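Local coordinates for beta-amyloid-like protein (Caenorhabditis elegans, PDB 3K66) that probably binds heparin through its E2 domain and, as a nematode relative of human amyloid precursor protein, is thought to act in cell adhesion and neuronal development, at residues 120-123 against 124-127; 160-163 against 164-168; 170-173 against 174-177. One frame throughout, in Å; residues are numbered along the deposited sequence.

Contact 1 of 3, residues 120-123 against 124-127; sequences KPNK and HSVL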
ATOM      1  N   LYS A 120     -10.308 -36.988 -16.600  1.00 99.10           N
ATOM      2  CA  LYS A 120     -10.342 -36.464 -17.971  1.00 97.37           C
ATOM      3  C   LYS A 120      -9.610 -35.147 -18.145  1.00 98.17           C
ATOM      4  O   LYS A 120      -9.681 -34.263 -17.295  1.00 94.68           O
ATOM      5  CB  LYS A 120     -11.772 -36.351 -18.460  1.00 97.14           C
ATOM      6  CG  LYS A 120     -12.629 -35.322 -17.763  1.00 96.03           C
ATOM      7  CD  LYS A 120     -13.085 -35.816 -16.417  1.00 96.98           C
ATOM      8  CE  LYS A 120     -14.109 -34.851 -15.847  1.00 98.00           C
ATOM      9  NZ  LYS A 120     -14.663 -35.392 -14.575  1.00 98.16           N
ATOM     10  N   PRO A 121      -8.892 -35.002 -19.273  1.00 95.26           N
ATOM     11  CA  PRO A 121      -8.085 -33.855 -19.694  1.00 97.04           C
ATOM     12  C   PRO A 121      -8.598 -32.452 -19.366  1.00 98.58           C
ATOM     13  O   PRO A 121      -9.156 -31.776 -20.234  1.00 96.23           O
ATOM     14  CB  PRO A 121      -7.951 -34.045 -21.207  1.00 95.22           C
ATOM     15  CG  PRO A 121      -7.787 -35.501 -21.290  1.00 93.90           C
ATOM     16  CD  PRO A 121      -8.805 -36.060 -20.286  1.00 94.15           C
ATOM     17  N   ASN A 122      -8.358 -31.998 -18.140  1.00 95.86           N
ATOM     18  CA  ASN A 122      -8.755 -30.670 -17.777  1.00 94.24           C
ATOM     19  C   ASN A 122      -7.705 -29.689 -18.314  1.00 93.59           C
ATOM     20  O   ASN A 122      -7.625 -28.529 -17.896  1.00 93.84           O
ATOM     21  CB  ASN A 122      -8.899 -30.550 -16.275  1.00 95.77           C
ATOM     22  CG  ASN A 122      -9.712 -29.363 -15.883  1.00 97.37           C
ATOM     23  OD1 ASN A 122     -10.411 -28.783 -16.702  1.00 97.92           O
ATOM     24  ND2 ASN A 122      -9.634 -28.991 -14.601  1.00 98.16           N
ATOM     25  N   LYS A 123      -6.881 -30.200 -19.223  1.00 90.52           N
ATOM     26  CA  LYS A 123      -5.833 -29.448 -19.902  1.00 88.87           C
ATOM     27  C   LYS A 123      -5.846 -27.940 -19.657  1.00 86.00           C
ATOM     28  O   LYS A 123      -5.180 -27.446 -18.749  1.00 85.53           O
ATOM     29  CB  LYS A 123      -5.957 -29.726 -21.401  1.00 88.47           C
ATOM     30  CG  LYS A 123      -7.433 -29.892 -21.821  1.00 87.18           C
ATOM     31  CD  LYS A 123      -7.662 -29.647 -23.296  1.00 87.85           C
ATOM     32  CE  LYS A 123      -6.989 -30.697 -24.145  1.00 89.67           C
ATOM     33  NZ  LYS A 123      -7.645 -32.025 -23.990  1.00 90.42           N
ATOM     34  N   HIS A 124      -6.603 -27.228 -20.490  1.00 85.32           N
ATOM     35  CA  HIS A 124      -6.734 -25.776 -20.440  1.00 84.60           C
ATOM     36  C   HIS A 124      -7.069 -25.219 -19.066  1.00 80.65           C
ATOM     37  O   HIS A 124      -6.432 -24.279 -18.599  1.00 80.60           O
ATOM     38  CB  HIS A 124      -7.792 -25.326 -21.460  1.00 91.23           C
ATOM     39  CG  HIS A 124      -8.335 -23.955 -21.216  1.00 98.37           C
ATOM     40  ND1 HIS A 124      -9.219 -23.678 -20.190  1.00102.51           N
ATOM     41  CD2 HIS A 124      -8.143 -22.779 -21.864  1.00102.14           C
ATOM     42  CE1 HIS A 124      -9.544 -22.402 -20.223  1.00105.92           C
ATOM     43  NE2 HIS A 124      -8.906 -21.831 -21.229  1.00105.64           N
ATOM     44  N   SER A 125      -8.072 -25.792 -18.417  1.00 78.28           N
ATOM     45  CA  SER A 125      -8.470 -25.308 -17.103  1.00 74.40           C
ATOM     46  C   SER A 125      -7.316 -25.314 -16.105  1.00 71.39           C
ATOM     47  O   SER A 125      -7.176 -24.389 -15.303  1.00 69.23           O
ATOM     48  CB  SER A 125      -9.639 -26.136 -16.562  1.00 73.84           C
ATOM     49  OG  SER A 125     -10.106 -25.604 -15.341  1.00 72.36           O
ATOM     50  N   VAL A 126      -6.487 -26.351 -16.152  1.00 67.27           N
ATOM     51  CA  VAL A 126      -5.357 -26.427 -15.228  1.00 66.30           C
ATOM     52  C   VAL A 126      -4.510 -25.167 -15.345  1.00 66.61           C
ATOM     53  O   VAL A 126      -4.218 -24.510 -14.335  1.00 64.89           O
ATOM     54  CB  VAL A 126      -4.512 -27.718 -15.476  1.00 65.51           C
ATOM     55  CG1 VAL A 126      -3.070 -27.530 -15.018  1.00 60.71           C
ATOM     56  CG2 VAL A 126      -5.127 -28.878 -14.697  1.00 64.33           C
ATOM     57  N   LEU A 127      -4.142 -24.835 -16.582  1.00 65.78           N
ATOM     58  CA  LEU A 127      -3.334 -23.660 -16.890  1.00 65.55           C
ATOM     59  C   LEU A 127      -3.969 -22.339 -16.443  1.00 67.74           C
ATOM     60  O   LEU A 127      -3.355 -21.565 -15.712  1.00 68.62           O
ATOM     61  CB  LEU A 127      -3.060 -23.618 -18.394  1.00 63.55           C
ATOM     62  CG  LEU A 127      -2.322 -22.419 -18.995  1.00 61.82           C
ATOM     63  CD1 LEU A 127      -1.064 -22.110 -18.210  1.00 61.66           C
ATOM     64  CD2 LEU A 127      -1.957 -22.741 -20.427  1.00 60.74           C
TER
HETATM   65  O   HOH W   1     -10.353 -28.028 -19.288  1.00 86.67           O
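The carbonyl of Asn122 turns onto the backbone of Val126, where the chain leaves a short loop and winds into the first turn of helix 123-154. Val126 N donates to Asn122 O at 3.0 Å with an N-H...O angle of 159°, the i to i+4 bond of an alpha-helix. A second, weak bond from the same Val126 N to Lys123 O, 3.1 Å long, adds an i to i+3 component. This is the start of the second arm of a helical hairpin: the loop reverses the chain after helix 55-119, and both arms belong to the E2 domain.

Asn122 and Val126 also tie the new turn back to the preceding helix. The amide nitrogen ND2 of Asn122 is hydrogen-bonded to the carbonyl of Ala113, while the buried Val126 lies against Ala113 and Leu114. The Asn122 side chain gets there because its CG stands anti to the backbone N (chi1 -162°), beside the carbonyl carbon, which places the amide with ND2 toward Ala113 O and OD1 toward a water. Its closeness to Ser125 in the model is doubtful and carries no weight here. That water joins the two segments on the polar side: it donates to Asn122 OD1 at 2.7 Å and accepts a weak bond from Ser125 N at 3.3 Å.

Contact 2 of 3, residues 160-163 against 164-168; sequences AAYK and PTVIH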
ATOM      1  N   ALA A 160      13.962   0.692   6.741  1.00 80.76           N
ATOM      2  CA  ALA A 160      15.046  -0.170   7.167  1.00 80.45           C
ATOM      3  C   ALA A 160      14.537  -1.275   8.102  1.00 80.02           C
ATOM      4  O   ALA A 160      15.059  -2.389   8.090  1.00 80.51           O
ATOM      5  CB  ALA A 160      16.125   0.657   7.843  1.00 81.44           C
ATOM      6  N   ALA A 161      13.515  -0.975   8.899  1.00 80.69           N
ATOM      7  CA  ALA A 161      12.953  -1.965   9.817  1.00 80.59           C
ATOM      8  C   ALA A 161      11.909  -2.808   9.095  1.00 80.88           C
ATOM      9  O   ALA A 161      11.078  -3.470   9.723  1.00 81.47           O
ATOM     10  CB  ALA A 161      12.316  -1.268  11.019  1.00 80.42           C
ATOM     11  N   TYR A 162      11.956  -2.773   7.769  1.00 79.09           N
ATOM     12  CA  TYR A 162      11.014  -3.512   6.960  1.00 78.19           C
ATOM     13  C   TYR A 162      11.762  -4.372   5.958  1.00 78.35           C
ATOM     14  O   TYR A 162      11.293  -5.452   5.587  1.00 77.66           O
ATOM     15  CB  TYR A 162      10.102  -2.530   6.232  1.00 78.86           C
ATOM     16  CG  TYR A 162       8.923  -3.167   5.527  1.00 79.39           C
ATOM     17  CD1 TYR A 162       8.035  -3.991   6.219  1.00 78.85           C
ATOM     18  CD2 TYR A 162       8.653  -2.883   4.187  1.00 80.21           C
ATOM     19  CE1 TYR A 162       6.904  -4.509   5.601  1.00 79.60           C
ATOM     20  CE2 TYR A 162       7.522  -3.391   3.556  1.00 80.88           C
ATOM     21  CZ  TYR A 162       6.645  -4.202   4.267  1.00 81.36           C
ATOM     22  OH  TYR A 162       5.498  -4.669   3.665  1.00 80.16           O
ATOM     23  N   LYS A 163      12.935  -3.904   5.542  1.00 78.87           N
ATOM     24  CA  LYS A 163      13.714  -4.626   4.553  1.00 79.05           C
ATOM     25  C   LYS A 163      13.834  -6.108   4.859  1.00 81.00           C
ATOM     26  O   LYS A 163      13.459  -6.936   4.035  1.00 82.26           O
ATOM     27  CB  LYS A 163      15.101  -4.000   4.383  1.00 76.62           C
ATOM     28  CG  LYS A 163      15.869  -4.556   3.188  1.00 72.61           C
ATOM     29  CD  LYS A 163      17.124  -3.753   2.886  1.00 72.73           C
ATOM     30  CE  LYS A 163      17.794  -4.235   1.584  1.00 73.45           C
ATOM     31  NZ  LYS A 163      18.874  -3.321   1.066  1.00 73.61           N
ATOM     32  N   PRO A 164      14.333  -6.467   6.048  1.00 83.04           N
ATOM     33  CA  PRO A 164      14.446  -7.899   6.339  1.00 82.50           C
ATOM     34  C   PRO A 164      13.125  -8.605   6.018  1.00 80.82           C
ATOM     35  O   PRO A 164      13.104  -9.682   5.411  1.00 80.48           O
ATOM     36  CB  PRO A 164      14.791  -7.917   7.826  1.00 84.53           C
ATOM     37  CG  PRO A 164      14.095  -6.698   8.344  1.00 86.22           C
ATOM     38  CD  PRO A 164      14.428  -5.672   7.284  1.00 84.51           C
ATOM     39  N   THR A 165      12.025  -7.972   6.412  1.00 77.42           N
ATOM     40  CA  THR A 165      10.677  -8.494   6.170  1.00 75.16           C
ATOM     41  C   THR A 165      10.333  -8.630   4.671  1.00 73.14           C
ATOM     42  O   THR A 165       9.729  -9.620   4.238  1.00 72.05           O
ATOM     43  CB  THR A 165       9.636  -7.567   6.847  1.00 74.36           C
ATOM     44  OG1 THR A 165       9.888  -7.534   8.260  1.00 74.07           O
ATOM     45  CG2 THR A 165       8.222  -8.043   6.594  1.00 70.87           C
ATOM     46  N   VAL A 166      10.702  -7.620   3.889  1.00 72.10           N
ATOM     47  CA  VAL A 166      10.427  -7.623   2.451  1.00 70.19           C
ATOM     48  C   VAL A 166      11.170  -8.767   1.779  1.00 70.56           C
ATOM     49  O   VAL A 166      10.587  -9.495   0.980  1.00 70.36           O
ATOM     50  CB  VAL A 166      10.850  -6.277   1.789  1.00 69.80           C
ATOM     51  CG1 VAL A 166      10.831  -6.379   0.273  1.00 68.87           C
ATOM     52  CG2 VAL A 166       9.909  -5.162   2.226  1.00 70.09           C
ATOM     53  N   ILE A 167      12.452  -8.927   2.099  1.00 70.74           N
ATOM     54  CA  ILE A 167      13.225 -10.012   1.521  1.00 69.83           C
ATOM     55  C   ILE A 167      12.651 -11.359   1.947  1.00 70.49           C
ATOM     56  O   ILE A 167      12.783 -12.333   1.223  1.00 71.73           O
ATOM     57  CB  ILE A 167      14.722  -9.967   1.939  1.00 70.77           C
ATOM     58  CG1 ILE A 167      15.375  -8.647   1.498  1.00 70.91           C
ATOM     59  CG2 ILE A 167      15.466 -11.142   1.314  1.00 70.13           C
ATOM     60  CD1 ILE A 167      16.810  -8.472   1.947  1.00 69.42           C
ATOM     61  N   HIS A 168      12.014 -11.430   3.114  1.00 69.34           N
ATOM     62  CA  HIS A 168      11.437 -12.693   3.587  1.00 68.54           C
ATOM     63  C   HIS A 168      10.166 -13.030   2.821  1.00 66.66           C
ATOM     64  O   HIS A 168       9.933 -14.183   2.463  1.00 66.03           O
ATOM     65  CB  HIS A 168      11.124 -12.619   5.077  1.00 69.82           C
ATOM     66  CG  HIS A 168      10.608 -13.903   5.637  1.00 72.90           C
ATOM     67  ND1 HIS A 168       9.274 -14.109   5.929  1.00 74.19           N
ATOM     68  CD2 HIS A 168      11.238 -15.070   5.912  1.00 74.85           C
ATOM     69  CE1 HIS A 168       9.109 -15.345   6.360  1.00 76.47           C
ATOM     70  NE2 HIS A 168      10.282 -15.951   6.360  1.00 77.06           N
TER
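The ring of Tyr162 lies across the side chains of Thr165 and Val166, crossing each at about a right angle. Each of the two offers one gamma-methyl obliquely to the ring, on different ring carbons: Val166 CG2 lies 3.3 Å from Tyr162 CE2, and Thr165 CG2 lies 3.9 Å from Tyr162 CE1. The CB of Tyr162 starts off away from the helix, yet CG is anti to the backbone N (chi1 -170°), beside the carbonyl carbon, and this brings the ring back over the following turn. Val166 meets it with the methyl that stands beside its own backbone N.

Tyr162 occupies the N-cap position of helix 163-182, and the ring contacts are therefore made by the residues of the first turn. Its carbonyl O accepts from Val166 N at 2.8 Å. One residue on, Ile167 N donates to Lys163 O at 3.0 Å in a nearly straight bond of 171°. Pro164 has no N-H to offer, which costs nothing in a first turn, and its CD comes 3.4 Å from Ala160 O.

On the other flank the extended Lys163 chain passes Ile167 loosely, with Lys163 CG and Ile167 CD1 4.2 Å apart. Helix 123-154 packs against this helix start: Tyr162 touches Thr144 and Arg147, and Tyr148 receives both Lys163 and Val166.

Contact 3 of 3, residues 170-173 against 174-177; sequences LRYI and DLRI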
ATOM      1  N   LEU A 170       9.314 -11.869  -0.264  1.00 63.87           N
ATOM      2  CA  LEU A 170       9.669 -12.148  -1.649  1.00 64.80           C
ATOM      3  C   LEU A 170      10.256 -13.546  -1.848  1.00 62.16           C
ATOM      4  O   LEU A 170      10.059 -14.168  -2.895  1.00 60.82           O
ATOM      5  CB  LEU A 170      10.618 -11.063  -2.184  1.00 63.75           C
ATOM      6  CG  LEU A 170       9.939  -9.701  -2.366  1.00 64.31           C
ATOM      7  CD1 LEU A 170      10.926  -8.604  -2.740  1.00 66.51           C
ATOM      8  CD2 LEU A 170       8.926  -9.835  -3.450  1.00 66.68           C
ATOM      9  N   ARG A 171      10.945 -14.047  -0.829  1.00 61.27           N
ATOM     10  CA  ARG A 171      11.550 -15.376  -0.880  1.00 62.87           C
ATOM     11  C   ARG A 171      10.460 -16.440  -0.898  1.00 60.63           C
ATOM     12  O   ARG A 171      10.425 -17.314  -1.778  1.00 61.53           O
ATOM     13  CB  ARG A 171      12.444 -15.595   0.334  1.00 65.98           C
ATOM     14  CG  ARG A 171      13.827 -16.052  -0.016  1.00 74.94           C
ATOM     15  CD  ARG A 171      14.777 -15.663   1.088  1.00 83.57           C
ATOM     16  NE  ARG A 171      16.146 -15.500   0.610  1.00 88.07           N
ATOM     17  CZ  ARG A 171      17.061 -14.756   1.229  1.00 89.98           C
ATOM     18  NH1 ARG A 171      16.752 -14.102   2.347  1.00 88.85           N
ATOM     19  NH2 ARG A 171      18.289 -14.666   0.733  1.00 91.23           N
ATOM     20  N   TYR A 172       9.571 -16.376   0.083  1.00 56.06           N
ATOM     21  CA  TYR A 172       8.513 -17.359   0.141  1.00 54.04           C
ATOM     22  C   TYR A 172       7.540 -17.289  -1.016  1.00 51.46           C
ATOM     23  O   TYR A 172       6.927 -18.288  -1.368  1.00 51.15           O
ATOM     24  CB  TYR A 172       7.760 -17.267   1.460  1.00 53.28           C
ATOM     25  CG  TYR A 172       8.416 -18.061   2.544  1.00 54.71           C
ATOM     26  CD1 TYR A 172       8.165 -19.432   2.691  1.00 56.46           C
ATOM     27  CD2 TYR A 172       9.307 -17.453   3.422  1.00 57.63           C
ATOM     28  CE1 TYR A 172       8.783 -20.166   3.686  1.00 56.23           C
ATOM     29  CE2 TYR A 172       9.937 -18.185   4.425  1.00 57.38           C
ATOM     30  CZ  TYR A 172       9.670 -19.538   4.548  1.00 57.17           C
ATOM     31  OH  TYR A 172      10.313 -20.260   5.526  1.00 59.49           O
ATOM     32  N   ILE A 173       7.361 -16.120  -1.610  1.00 49.72           N
ATOM     33  CA  ILE A 173       6.447 -16.062  -2.747  1.00 50.38           C
ATOM     34  C   ILE A 173       7.044 -16.926  -3.850  1.00 51.37           C
ATOM     35  O   ILE A 173       6.359 -17.739  -4.489  1.00 48.99           O
ATOM     36  CB  ILE A 173       6.231 -14.626  -3.266  1.00 49.95           C
ATOM     37  CG1 ILE A 173       5.371 -13.859  -2.246  1.00 49.22           C
ATOM     38  CG2 ILE A 173       5.514 -14.681  -4.633  1.00 48.06           C
ATOM     39  CD1 ILE A 173       5.222 -12.422  -2.537  1.00 48.32           C
ATOM     40  N   ASP A 174       8.346 -16.777  -4.044  1.00 50.14           N
ATOM     41  CA  ASP A 174       9.009 -17.589  -5.037  1.00 52.14           C
ATOM     42  C   ASP A 174       8.820 -19.058  -4.630  1.00 53.12           C
ATOM     43  O   ASP A 174       8.307 -19.858  -5.414  1.00 53.72           O
ATOM     44  CB  ASP A 174      10.501 -17.240  -5.132  1.00 53.33           C
ATOM     45  CG  ASP A 174      10.783 -16.034  -6.037  1.00 53.41           C
ATOM     46  OD1 ASP A 174       9.860 -15.248  -6.381  1.00 54.00           O
ATOM     47  OD2 ASP A 174      11.966 -15.877  -6.387  1.00 54.46           O
ATOM     48  N   LEU A 175       9.187 -19.406  -3.395  1.00 53.33           N
ATOM     49  CA  LEU A 175       9.044 -20.786  -2.932  1.00 53.01           C
ATOM     50  C   LEU A 175       7.645 -21.335  -3.206  1.00 53.30           C
ATOM     51  O   LEU A 175       7.505 -22.356  -3.894  1.00 54.21           O
ATOM     52  CB  LEU A 175       9.379 -20.904  -1.445  1.00 51.72           C
ATOM     53  CG  LEU A 175      10.880 -20.991  -1.155  1.00 52.04           C
ATOM     54  CD1 LEU A 175      11.109 -21.081   0.350  1.00 53.54           C
ATOM     55  CD2 LEU A 175      11.478 -22.192  -1.862  1.00 48.87           C
ATOM     56  N   ARG A 176       6.609 -20.675  -2.690  1.00 50.64           N
ATOM     57  CA  ARG A 176       5.250 -21.146  -2.943  1.00 51.63           C
ATOM     58  C   ARG A 176       5.018 -21.318  -4.470  1.00 52.12           C
ATOM     59  O   ARG A 176       4.535 -22.363  -4.924  1.00 52.72           O
ATOM     60  CB  ARG A 176       4.195 -20.189  -2.341  1.00 52.83           C
ATOM     61  CG  ARG A 176       4.063 -20.247  -0.825  1.00 52.44           C
ATOM     62  CD  ARG A 176       2.975 -19.317  -0.334  1.00 53.67           C
ATOM     63  NE  ARG A 176       3.332 -17.922  -0.552  1.00 57.92           N
ATOM     64  CZ  ARG A 176       3.877 -17.130   0.366  1.00 59.82           C
ATOM     65  NH1 ARG A 176       4.128 -17.581   1.591  1.00 61.49           N
ATOM     66  NH2 ARG A 176       4.202 -15.882   0.045  1.00 64.41           N
ATOM     67  N   ILE A 177       5.381 -20.322  -5.277  1.00 52.40           N
ATOM     68  CA  ILE A 177       5.175 -20.465  -6.734  1.00 50.53           C
ATOM     69  C   ILE A 177       5.954 -21.659  -7.295  1.00 52.41           C
ATOM     70  O   ILE A 177       5.435 -22.420  -8.112  1.00 51.85           O
ATOM     71  CB  ILE A 177       5.544 -19.168  -7.540  1.00 48.18           C
ATOM     72  CG1 ILE A 177       4.566 -18.049  -7.172  1.00 47.19           C
ATOM     73  CG2 ILE A 177       5.413 -19.407  -9.049  1.00 46.64           C
ATOM     74  CD1 ILE A 177       4.840 -16.725  -7.839  1.00 42.72           C
TER
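Ile173 and Ile177 stand side by side, pointing the same way, one turn apart on the inner face of helix 163-182, the alpha-helix of the E2 helical bundle that carries both segments. Their branches meet with Ile173 CG2 3.9 Å from Ile177 CD1. Both residues are buried, and Ile177 packs on Glu137 and Glu138 of helix 123-154 and on Trp202 of helix 195-209. The backbone beneath is regular: Ile177 N donates to Ile173 O at 2.9 Å with an angle of 168°, and Leu175 N to Arg171 O at the same length. Only the Asp174 N to Leu170 O bond, at 3.3 Å, is weak.

The outer side is looser. Tyr172 and Leu175 are exposed, and Leu175 CD1 lies over one face of the tyrosine ring, 4.1 Å from Tyr172 CD1. The same ring meets that of His168, one turn earlier, at about 60° between planes.

Between these two sides runs Arg176. Its chain bends at chi3 (-67°), folding the guanidinium back along the helix until Tyr172 O sits 3.6 Å above its plane, over its centre; Arg176 N also donates to that oxygen. NE is engaged elsewhere, in a salt bridge with Glu137 OE2, which probably helps fix the rotation of the group. With an alanine here, Glu137 would probably lose this charged mate, and the flanks of Tyr172 and Ile173 would be left uncovered. Asp174 OD1 forms a further salt bridge, with Arg206. The guanidinium spans the residues four and three places earlier, NH1 lying 3.6 Å from Tyr172 CB while NH2 reaches 3.3 Å from Ile173 CG1.

Along the chain the three contacts follow in series, contact 1 first. Contact 1 begins helix 123-154; contacts 2 and 3 both use helix 163-182, with centres about 15 Å apart. Contact 1 is about 38 Å from contact 2 and 24 Å from contact 3, centre to centre, its nearest atoms to contact 3 about 11 Å away. Helix 123-154 links them: its residues 144-148 meet contact 2 and residues 133-141 meet contact 3. That descending order shows the two helices running antiparallel. Thus 163-182 is held at its start and its middle against a helix whose own start packs on helix 55-119, consistent with an elongated all-helical E2 bundle.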